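Local coordinates for protein 11R-lipoxygenase (Gersemia fruticosa, PDB 3VF1) that probably inserts molecular oxygen into polyunsaturated fatty acids at a non-heme iron centre, under regulation by calcium, at residues N146-T149 with I150-R154; K156-S159 with E160-L164; E526-D529 with W530-D533. All coordinates share one frame; numbering follows the deposited sequence.

Contact 1. Residues N146-T149 with I150-R154; sequences NVKT and IAEQR
The amide oxygen of Asn146, just ahead of the helix, meets the guanidinium of Arg154 two turns on: Arg154 NH1 gives a hydrogen bond to Asn146 OD1 at 3.0 Å. The bond is bent, 143° at the hydrogen, and the donor stands above the amide plane, with the two flat groups almost perpendicular. Placing CG between its own backbone N and carbonyl carbon (chi1 65°) sends the arginine back toward the start of the helix. NE of Arg154 has a stronger partner, a salt bridge to Glu526, and NH2 reaches the carbonyl of Ile139, while Asn146 ND2 is tied to the carbonyl of Pro141. Ile150 CG2 touches Asn146 OD1 in van der Waals contact. With an alanine here in place of Asn146, Arg154 NH1 would probably lose this acceptor and the Pro141 carbonyl its donor.

Apolar contact is slight: Val147 CG2 lies 3.7 Å from Ile150 CG1. Ile150 itself packs against Ala84, Met85 and Tyr134 of the PLAT domain.

On the outer side Lys148 and Glu152 carry opposite charges without pairing closely, NZ lying 4.3 Å from OE2.

Backbone bonds begin with Ala151 N to Val147 O at 2.8 Å, followed by Glu152 N to Lys148 O at 2.9 Å. With Val147 in the N-cap position, this is the N-terminal end of an alpha helix lying against the PLAT beta sandwich.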
ATOM      1  N   ASN A 146      -8.519 -26.754 -20.302  1.00 43.00           N
ATOM      2  CA  ASN A 146      -8.583 -27.339 -18.962  1.00 45.81           C
ATOM      3  C   ASN A 146      -8.832 -28.843 -18.996  1.00 46.13           C
ATOM      4  O   ASN A 146      -9.851 -29.325 -18.499  1.00 43.06           O
ATOM      5  CB  ASN A 146      -9.681 -26.654 -18.149  1.00 45.55           C
ATOM      6  CG  ASN A 146      -9.632 -27.010 -16.678  1.00 43.87           C
ATOM      7  OD1 ASN A 146      -8.560 -27.236 -16.117  1.00 42.01           O
ATOM      8  ND2 ASN A 146     -10.798 -27.064 -16.043  1.00 42.14           N
ATOM      9  N   VAL A 147      -7.887 -29.580 -19.571  1.00 48.89           N
ATOM     10  CA  VAL A 147      -8.012 -31.027 -19.713  1.00 47.77           C
ATOM     11  C   VAL A 147      -7.999 -31.722 -18.353  1.00 50.74           C
ATOM     12  O   VAL A 147      -7.750 -31.091 -17.326  1.00 51.81           O
ATOM     13  CB  VAL A 147      -6.894 -31.597 -20.605  1.00 49.81           C
ATOM     14  CG1 VAL A 147      -6.985 -30.997 -22.003  1.00 51.96           C
ATOM     15  CG2 VAL A 147      -5.527 -31.331 -19.990  1.00 52.86           C
ATOM     16  N   LYS A 148      -8.269 -33.024 -18.354  1.00 51.39           N
ATOM     17  CA  LYS A 148      -8.473 -33.776 -17.117  1.00 55.32           C
ATOM     18  C   LYS A 148      -7.322 -33.622 -16.127  1.00 51.90           C
ATOM     19  O   LYS A 148      -7.546 -33.343 -14.949  1.00 52.82           O
ATOM     20  CB  LYS A 148      -8.698 -35.257 -17.430  1.00 62.24           C
ATOM     21  CG  LYS A 148      -9.104 -36.087 -16.220  1.00 67.46           C
ATOM     22  CD  LYS A 148      -9.699 -37.425 -16.628  1.00 75.26           C
ATOM     23  CE  LYS A 148     -10.277 -38.164 -15.429  1.00 83.38           C
ATOM     24  NZ  LYS A 148     -11.039 -39.380 -15.828  1.00 74.18           N
ATOM     25  N   THR A 149      -6.094 -33.810 -16.600  1.00 49.89           N
ATOM     26  CA  THR A 149      -4.926 -33.729 -15.728  1.00 54.62           C
ATOM     27  C   THR A 149      -4.814 -32.353 -15.073  1.00 53.88           C
ATOM     28  O   THR A 149      -4.493 -32.246 -13.888  1.00 51.78           O
ATOM     29  CB  THR A 149      -3.619 -34.057 -16.487  1.00 57.79           C
ATOM     30  OG1 THR A 149      -2.505 -33.946 -15.591  1.00 64.01           O
ATOM     31  CG2 THR A 149      -3.413 -33.116 -17.665  1.00 55.32           C
ATOM     32  N   ILE A 150      -5.086 -31.305 -15.846  1.00 55.32           N
ATOM     33  CA  ILE A 150      -5.080 -29.942 -15.323  1.00 46.60           C
ATOM     34  C   ILE A 150      -6.224 -29.760 -14.332  1.00 45.61           C
ATOM     35  O   ILE A 150      -6.025 -29.286 -13.214  1.00 44.61           O
ATOM     36  CB  ILE A 150      -5.255 -28.904 -16.448  1.00 45.32           C
ATOM     37  CG1 ILE A 150      -4.116 -29.005 -17.465  1.00 45.82           C
ATOM     38  CG2 ILE A 150      -5.321 -27.497 -15.868  1.00 46.17           C
ATOM     39  CD1 ILE A 150      -2.781 -28.537 -16.941  1.00 53.76           C
ATOM     40  N   ALA A 151      -7.422 -30.148 -14.758  1.00 44.10           N
ATOM     41  CA  ALA A 151      -8.634 -29.941 -13.975  1.00 45.57           C
ATOM     42  C   ALA A 151      -8.573 -30.627 -12.612  1.00 47.99           C
ATOM     43  O   ALA A 151      -9.118 -30.120 -11.631  1.00 51.98           O
ATOM     44  CB  ALA A 151      -9.844 -30.433 -14.757  1.00 43.77           C
ATOM     45  N   GLU A 152      -7.915 -31.779 -12.551  1.00 48.76           N
ATOM     46  CA  GLU A 152      -7.812 -32.523 -11.300  1.00 51.87           C
ATOM     47  C   GLU A 152      -6.744 -31.928 -10.391  1.00 48.36           C
ATOM     48  O   GLU A 152      -6.868 -31.968  -9.167  1.00 47.05           O
ATOM     49  CB  GLU A 152      -7.506 -33.997 -11.573  1.00 59.52           C
ATOM     50  CG  GLU A 152      -8.675 -34.770 -12.164  1.00 69.87           C
ATOM     51  CD  GLU A 152      -8.386 -36.252 -12.310  1.00 76.71           C
ATOM     52  OE1 GLU A 152      -7.234 -36.665 -12.055  1.00 74.98           O
ATOM     53  OE2 GLU A 152      -9.314 -37.003 -12.679  1.00 81.01           O
ATOM     54  N   GLN A 153      -5.698 -31.372 -10.994  1.00 47.03           N
ATOM     55  CA  GLN A 153      -4.600 -30.794 -10.232  1.00 47.83           C
ATOM     56  C   GLN A 153      -5.009 -29.482  -9.566  1.00 48.34           C
ATOM     57  O   GLN A 153      -4.815 -29.301  -8.363  1.00 46.73           O
ATOM     58  CB  GLN A 153      -3.389 -30.564 -11.137  1.00 47.90           C
ATOM     59  CG  GLN A 153      -2.179 -29.997 -10.410  1.00 52.92           C
ATOM     60  CD  GLN A 153      -1.780 -30.830  -9.208  1.00 56.08           C
ATOM     61  OE1 GLN A 153      -1.668 -30.318  -8.095  1.00 56.12           O
ATOM     62  NE2 GLN A 153      -1.561 -32.122  -9.427  1.00 58.99           N
ATOM     63  N   ARG A 154      -5.579 -28.572 -10.352  1.00 44.74           N
ATOM     64  CA  ARG A 154      -5.957 -27.255  -9.849  1.00 44.94           C
ATOM     65  C   ARG A 154      -6.918 -27.344  -8.672  1.00 45.49           C
ATOM     66  O   ARG A 154      -6.937 -26.467  -7.810  1.00 47.75           O
ATOM     67  CB  ARG A 154      -6.571 -26.412 -10.970  1.00 41.98           C
ATOM     68  CG  ARG A 154      -7.887 -26.940 -11.513  1.00 43.77           C
ATOM     69  CD  ARG A 154      -8.193 -26.331 -12.871  1.00 43.39           C
ATOM     70  NE  ARG A 154      -8.217 -24.871 -12.821  1.00 40.42           N
ATOM     71  CZ  ARG A 154      -7.959 -24.074 -13.854  1.00 42.72           C
ATOM     72  NH1 ARG A 154      -7.644 -24.579 -15.039  1.00 39.37           N
ATOM     73  NH2 ARG A 154      -8.007 -22.758 -13.698  1.00 44.42           N
TER

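Contact 2. Residues K156-S159 with E160-L164; sequences KEVS and ENKKL
Glu160 meets Lys156 one turn earlier, through the backbone and through the side chains. Its N binds Lys156 O at 2.8 Å, and its carboxylate forms a salt bridge in which Lys156 NZ lies 2.9 Å from Glu160 OE2. The lysine chain rises extended and then bends at its last torsion (chi4 60°), which swings the ammonium across to the glutamate. It approaches OE2 from above the carboxylate plane, about 40° out of it, and CE touches the same oxygen.

Asn161 comes next, its N bonded to Glu157 O at 3.0 Å. The two side chains run alongside each other, and the amide touches the stem of the glutamate, with ND2 4.0 Å from Glu157 CG. The carboxylate of Glu157 is engaged beyond this turn, by the hydroxyls of Tyr134 and Ser413, and Asn161 packs on Trp408.

Lys162 N continues the pattern to Val158 O at 3.1 Å. Its chain, too, turns at the end (chi4 68°), bringing NZ to 3.4 Å from Val158 CG1; the ammonium donates to the carbonyl of Arg409, at the end of helix 369-410.

Lys163 makes a lighter contact, its aliphatic stem running past the carbonyl of Ser159, with CG 3.7 Å from that oxygen.

The chemistry implies a division of labour among the polar side chains of this helix segment. Lys156 and Glu160 pair within the helix, where nearby solvent would probably weaken the attraction, while Glu157 and Lys162 spend their polar ends on neighbouring parts of the fold.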
ATOM      1  N   LYS A 156      -6.829 -29.791  -6.450  1.00 49.14           N
ATOM      2  CA  LYS A 156      -6.003 -30.238  -5.336  1.00 50.45           C
ATOM      3  C   LYS A 156      -5.145 -29.095  -4.803  1.00 49.93           C
ATOM      4  O   LYS A 156      -5.009 -28.920  -3.594  1.00 51.15           O
ATOM      5  CB  LYS A 156      -5.111 -31.399  -5.778  1.00 56.49           C
ATOM      6  CG  LYS A 156      -4.087 -31.835  -4.741  1.00 67.57           C
ATOM      7  CD  LYS A 156      -3.236 -32.983  -5.261  1.00 76.36           C
ATOM      8  CE  LYS A 156      -2.074 -33.289  -4.328  1.00 78.07           C
ATOM      9  NZ  LYS A 156      -2.526 -33.684  -2.963  1.00 77.62           N
ATOM     10  N   GLU A 157      -4.564 -28.322  -5.716  1.00 49.93           N
ATOM     11  CA  GLU A 157      -3.718 -27.195  -5.347  1.00 47.43           C
ATOM     12  C   GLU A 157      -4.472 -26.242  -4.427  1.00 47.76           C
ATOM     13  O   GLU A 157      -4.019 -25.932  -3.324  1.00 45.05           O
ATOM     14  CB  GLU A 157      -3.263 -26.450  -6.602  1.00 45.59           C
ATOM     15  CG  GLU A 157      -2.189 -25.406  -6.355  1.00 45.06           C
ATOM     16  CD  GLU A 157      -1.907 -24.562  -7.586  1.00 45.29           C
ATOM     17  OE1 GLU A 157      -2.815 -24.430  -8.434  1.00 43.09           O
ATOM     18  OE2 GLU A 157      -0.781 -24.032  -7.708  1.00 45.27           O
ATOM     19  N   VAL A 158      -5.630 -25.784  -4.892  1.00 44.45           N
ATOM     20  CA  VAL A 158      -6.464 -24.868  -4.125  1.00 39.69           C
ATOM     21  C   VAL A 158      -6.888 -25.486  -2.796  1.00 45.24           C
ATOM     22  O   VAL A 158      -6.975 -24.794  -1.781  1.00 48.82           O
ATOM     23  CB  VAL A 158      -7.721 -24.471  -4.921  1.00 40.21           C
ATOM     24  CG1 VAL A 158      -8.714 -23.734  -4.032  1.00 38.79           C
ATOM     25  CG2 VAL A 158      -7.338 -23.618  -6.122  1.00 37.59           C
ATOM     26  N   SER A 159      -7.154 -26.788  -2.805  1.00 48.91           N
ATOM     27  CA  SER A 159      -7.578 -27.489  -1.598  1.00 47.50           C
ATOM     28  C   SER A 159      -6.453 -27.513  -0.568  1.00 47.54           C
ATOM     29  O   SER A 159      -6.689 -27.339   0.628  1.00 48.66           O
ATOM     30  CB  SER A 159      -8.011 -28.916  -1.939  1.00 48.47           C
ATOM     31  OG  SER A 159      -8.414 -29.615  -0.775  1.00 58.90           O
ATOM     32  N   GLU A 160      -5.230 -27.726  -1.041  1.00 46.77           N
ATOM     33  CA  GLU A 160      -4.062 -27.730  -0.170  1.00 48.68           C
ATOM     34  C   GLU A 160      -3.818 -26.344   0.419  1.00 49.43           C
ATOM     35  O   GLU A 160      -3.540 -26.206   1.609  1.00 49.32           O
ATOM     36  CB  GLU A 160      -2.823 -28.186  -0.943  1.00 50.05           C
ATOM     37  CG  GLU A 160      -2.828 -29.662  -1.312  1.00 59.34           C
ATOM     38  CD  GLU A 160      -1.636 -30.051  -2.168  1.00 74.68           C
ATOM     39  OE1 GLU A 160      -1.069 -29.162  -2.839  1.00 72.79           O
ATOM     40  OE2 GLU A 160      -1.264 -31.245  -2.166  1.00 79.51           O
ATOM     41  N   ASN A 161      -3.926 -25.320  -0.423  1.00 47.56           N
ATOM     42  CA  ASN A 161      -3.671 -23.948   0.001  1.00 43.52           C
ATOM     43  C   ASN A 161      -4.645 -23.458   1.070  1.00 43.34           C
ATOM     44  O   ASN A 161      -4.258 -22.718   1.972  1.00 46.16           O
ATOM     45  CB  ASN A 161      -3.701 -23.004  -1.202  1.00 41.34           C
ATOM     46  CG  ASN A 161      -2.451 -23.110  -2.057  1.00 41.84           C
ATOM     47  OD1 ASN A 161      -1.385 -23.499  -1.575  1.00 43.05           O
ATOM     48  ND2 ASN A 161      -2.572 -22.758  -3.331  1.00 40.38           N
ATOM     49  N   LYS A 162      -5.904 -23.870   0.974  1.00 43.85           N
ATOM     50  CA  LYS A 162      -6.908 -23.468   1.955  1.00 45.89           C
ATOM     51  C   LYS A 162      -6.498 -23.863   3.369  1.00 49.73           C
ATOM     52  O   LYS A 162      -6.951 -23.267   4.344  1.00 52.06           O
ATOM     53  CB  LYS A 162      -8.271 -24.086   1.631  1.00 44.45           C
ATOM     54  CG  LYS A 162      -9.108 -23.285   0.649  1.00 43.18           C
ATOM     55  CD  LYS A 162     -10.574 -23.696   0.726  1.00 44.63           C
ATOM     56  CE  LYS A 162     -11.435 -22.924  -0.262  1.00 49.28           C
ATOM     57  NZ  LYS A 162     -11.127 -23.279  -1.677  1.00 44.13           N
ATOM     58  N   LYS A 163      -5.641 -24.873   3.481  1.00 50.71           N
ATOM     59  CA  LYS A 163      -5.213 -25.368   4.784  1.00 51.87           C
ATOM     60  C   LYS A 163      -4.097 -24.508   5.370  1.00 51.20           C
ATOM     61  O   LYS A 163      -3.899 -24.477   6.585  1.00 53.01           O
ATOM     62  CB  LYS A 163      -4.748 -26.821   4.670  1.00 55.21           C
ATOM     63  CG  LYS A 163      -5.821 -27.770   4.163  1.00 56.02           C
ATOM     64  CD  LYS A 163      -5.314 -29.202   4.099  1.00 61.24           C
ATOM     65  CE  LYS A 163      -6.406 -30.155   3.638  1.00 62.21           C
ATOM     66  NZ  LYS A 163      -5.928 -31.564   3.571  1.00 75.50           N
ATOM     67  N   LEU A 164      -3.373 -23.809   4.500  1.00 46.61           N
ATOM     68  CA  LEU A 164      -2.258 -22.973   4.928  1.00 46.85           C
ATOM     69  C   LEU A 164      -2.680 -21.523   5.139  1.00 48.20           C
ATOM     70  O   LEU A 164      -2.107 -20.818   5.972  1.00 46.79           O
ATOM     71  CB  LEU A 164      -1.133 -23.029   3.892  1.00 44.41           C
ATOM     72  CG  LEU A 164      -0.512 -24.407   3.656  1.00 47.15           C
ATOM     73  CD1 LEU A 164       0.529 -24.340   2.547  1.00 44.63           C
ATOM     74  CD2 LEU A 164       0.104 -24.948   4.938  1.00 46.29           C
TER

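Contact 3. Residues E526-D529 with W530-D533; sequences EIQD and WIRD
Trp530 and Ile527 leave the helix together, their side chains running alongside one another, with Ile527 CD1 3.7 Å from Trp530 CE3. The methyl reaches the six-membered ring obliquely. CG of the tryptophan stands opposite its own backbone N (chi1 -176°), and the indole heads off to Leu421 and Leu564, while Ile527 packs on Val417 and Leu560. This is the buried face of an alpha helix in the largely helical lipoxygenase domain, fitted among helices 369-410, 416-425 and 557-579. Backbone bonds between residues four apart join the halves, among them Trp530 N to Glu526 O at 3.1 Å and Ile531 N to Ile527 O at 3.0 Å.

Asp529 and Arg532 stand on another side, their side chains running in the same direction. OD1 and NH2 are modelled as a salt bridge but too close together, so the details of that pairing are doubtful. As modelled, over one face of the guanidinium lie the CA of Asp529 and the carbonyl oxygen of Gln528, which also accepts the backbone N of Arg532 at 3.0 Å. Asp529 O in turn receives the N of Asp533, and that residue's buried carboxylate is held by Asn537, Trp167, Asn410 and a salt bridge to Arg409.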
ATOM      1  N   GLU A 526     -14.015 -20.528 -10.366  1.00 35.07           N
ATOM      2  CA  GLU A 526     -12.892 -20.189  -9.497  1.00 37.69           C
ATOM      3  C   GLU A 526     -12.849 -18.705  -9.121  1.00 36.73           C
ATOM      4  O   GLU A 526     -12.525 -18.363  -7.985  1.00 37.09           O
ATOM      5  CB  GLU A 526     -11.574 -20.628 -10.141  1.00 35.02           C
ATOM      6  CG  GLU A 526     -11.390 -22.137 -10.138  1.00 37.00           C
ATOM      7  CD  GLU A 526     -10.163 -22.591 -10.904  1.00 42.10           C
ATOM      8  OE1 GLU A 526      -9.538 -21.757 -11.592  1.00 40.63           O
ATOM      9  OE2 GLU A 526      -9.824 -23.791 -10.818  1.00 44.04           O
ATOM     10  N   ILE A 527     -13.176 -17.827 -10.064  1.00 34.30           N
ATOM     11  CA  ILE A 527     -13.224 -16.399  -9.768  1.00 32.49           C
ATOM     12  C   ILE A 527     -14.448 -16.095  -8.913  1.00 36.29           C
ATOM     13  O   ILE A 527     -14.449 -15.146  -8.127  1.00 35.42           O
ATOM     14  CB  ILE A 527     -13.268 -15.537 -11.050  1.00 35.30           C
ATOM     15  CG1 ILE A 527     -12.799 -14.110 -10.754  1.00 37.12           C
ATOM     16  CG2 ILE A 527     -14.669 -15.517 -11.643  1.00 33.08           C
ATOM     17  CD1 ILE A 527     -11.327 -14.003 -10.400  1.00 35.57           C
ATOM     18  N   GLN A 528     -15.488 -16.908  -9.068  1.00 36.79           N
ATOM     19  CA  GLN A 528     -16.709 -16.746  -8.288  1.00 36.63           C
ATOM     20  C   GLN A 528     -16.470 -17.148  -6.836  1.00 37.83           C
ATOM     21  O   GLN A 528     -17.052 -16.568  -5.920  1.00 39.41           O
ATOM     22  CB  GLN A 528     -17.843 -17.577  -8.890  1.00 36.70           C
ATOM     23  CG  GLN A 528     -18.152 -17.233 -10.341  1.00 38.12           C
ATOM     24  CD  GLN A 528     -18.617 -15.801 -10.522  1.00 36.84           C
ATOM     25  OE1 GLN A 528     -19.098 -15.169  -9.585  1.00 37.18           O
ATOM     26  NE2 GLN A 528     -18.469 -15.281 -11.734  1.00 35.61           N
ATOM     27  N   ASP A 529     -15.614 -18.145  -6.630  1.00 38.58           N
ATOM     28  CA  ASP A 529     -15.210 -18.536  -5.285  1.00 40.50           C
ATOM     29  C   ASP A 529     -14.387 -17.413  -4.668  1.00 36.58           C
ATOM     30  O   ASP A 529     -14.538 -17.087  -3.491  1.00 36.43           O
ATOM     31  CB  ASP A 529     -14.383 -19.824  -5.319  1.00 40.25           C
ATOM     32  CG  ASP A 529     -15.190 -21.027  -5.767  1.00 45.78           C
ATOM     33  OD1 ASP A 529     -16.423 -21.026  -5.566  1.00 45.55           O
ATOM     34  OD2 ASP A 529     -14.591 -21.976  -6.316  1.00 41.61           O
ATOM     35  N   TRP A 530     -13.518 -16.828  -5.483  1.00 34.73           N
ATOM     36  CA  TRP A 530     -12.656 -15.738  -5.049  1.00 36.89           C
ATOM     37  C   TRP A 530     -13.469 -14.561  -4.522  1.00 36.64           C
ATOM     38  O   TRP A 530     -13.285 -14.130  -3.384  1.00 34.67           O
ATOM     39  CB  TRP A 530     -11.770 -15.285  -6.212  1.00 34.36           C
ATOM     40  CG  TRP A 530     -10.783 -14.226  -5.844  1.00 37.02           C
ATOM     41  CD1 TRP A 530      -9.725 -14.356  -4.997  1.00 37.89           C
ATOM     42  CD2 TRP A 530     -10.751 -12.876  -6.322  1.00 37.06           C
ATOM     43  NE1 TRP A 530      -9.037 -13.172  -4.913  1.00 36.97           N
ATOM     44  CE2 TRP A 530      -9.647 -12.246  -5.719  1.00 36.69           C
ATOM     45  CE3 TRP A 530     -11.549 -12.138  -7.203  1.00 37.87           C
ATOM     46  CZ2 TRP A 530      -9.321 -10.914  -5.962  1.00 34.83           C
ATOM     47  CZ3 TRP A 530     -11.224 -10.816  -7.445  1.00 38.17           C
ATOM     48  CH2 TRP A 530     -10.120 -10.217  -6.826  1.00 35.92           C
ATOM     49  N   ILE A 531     -14.377 -14.044  -5.346  1.00 35.97           N
ATOM     50  CA  ILE A 531     -15.142 -12.856  -4.978  1.00 36.40           C
ATOM     51  C   ILE A 531     -16.156 -13.155  -3.877  1.00 37.09           C
ATOM     52  O   ILE A 531     -16.490 -12.278  -3.083  1.00 38.56           O
ATOM     53  CB  ILE A 531     -15.869 -12.242  -6.197  1.00 36.29           C
ATOM     54  CG1 ILE A 531     -16.398 -10.846  -5.856  1.00 42.08           C
ATOM     55  CG2 ILE A 531     -17.009 -13.141  -6.658  1.00 39.94           C
ATOM     56  CD1 ILE A 531     -15.318  -9.845  -5.494  1.00 35.80           C
ATOM     57  N   ARG A 532     -16.640 -14.391  -3.827  1.00 37.08           N
ATOM     58  CA  ARG A 532     -17.592 -14.785  -2.795  1.00 41.42           C
ATOM     59  C   ARG A 532     -16.910 -14.868  -1.431  1.00 38.58           C
ATOM     60  O   ARG A 532     -17.512 -14.558  -0.403  1.00 37.38           O
ATOM     61  CB  ARG A 532     -18.244 -16.128  -3.135  1.00 42.36           C
ATOM     62  CG  ARG A 532     -19.194 -16.625  -2.052  1.00 47.48           C
ATOM     63  CD  ARG A 532     -20.055 -17.795  -2.515  1.00 50.74           C
ATOM     64  NE  ARG A 532     -19.263 -18.962  -2.903  1.00 53.25           N
ATOM     65  CZ  ARG A 532     -18.995 -19.323  -4.158  1.00 54.02           C
ATOM     66  NH1 ARG A 532     -19.454 -18.622  -5.189  1.00 49.29           N
ATOM     67  NH2 ARG A 532     -18.260 -20.401  -4.385  1.00 51.91           N
ATOM     68  N   ASP A 533     -15.650 -15.288  -1.428  1.00 34.56           N
ATOM     69  CA  ASP A 533     -14.891 -15.396  -0.189  1.00 35.51           C
ATOM     70  C   ASP A 533     -14.576 -14.006   0.363  1.00 37.39           C
ATOM     71  O   ASP A 533     -14.521 -13.806   1.577  1.00 38.75           O
ATOM     72  CB  ASP A 533     -13.600 -16.181  -0.424  1.00 37.45           C
ATOM     73  CG  ASP A 533     -13.006 -16.726   0.859  1.00 40.03           C
ATOM     74  OD1 ASP A 533     -13.699 -16.695   1.897  1.00 40.24           O
ATOM     75  OD2 ASP A 533     -11.850 -17.197   0.824  1.00 41.94           O
TER

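In the fold
Contact 1 spans the lead-in and first turns of helix 148-164, and contact 2 its later turns; contact 3 belongs to helix 525-538 of the lipoxygenase domain. Burial differs: contact 2 is a surface contact, contact 1 is partly buried against the PLAT strands, and contact 3 is mostly buried among helices. Chemistry follows place, with a lysine-glutamate bridge in contact 2, an amide-guanidinium bond in contact 1 and an isoleucine-tryptophan pair in contact 3. Contacts 1 and 3 are joined directly by the salt bridge of Arg154 NE to Glu526 OE2 at 2.8 Å. Contacts 2 and 3, about 5 Å apart at their nearest atoms, do not touch, yet both reach Arg409 and Asn410.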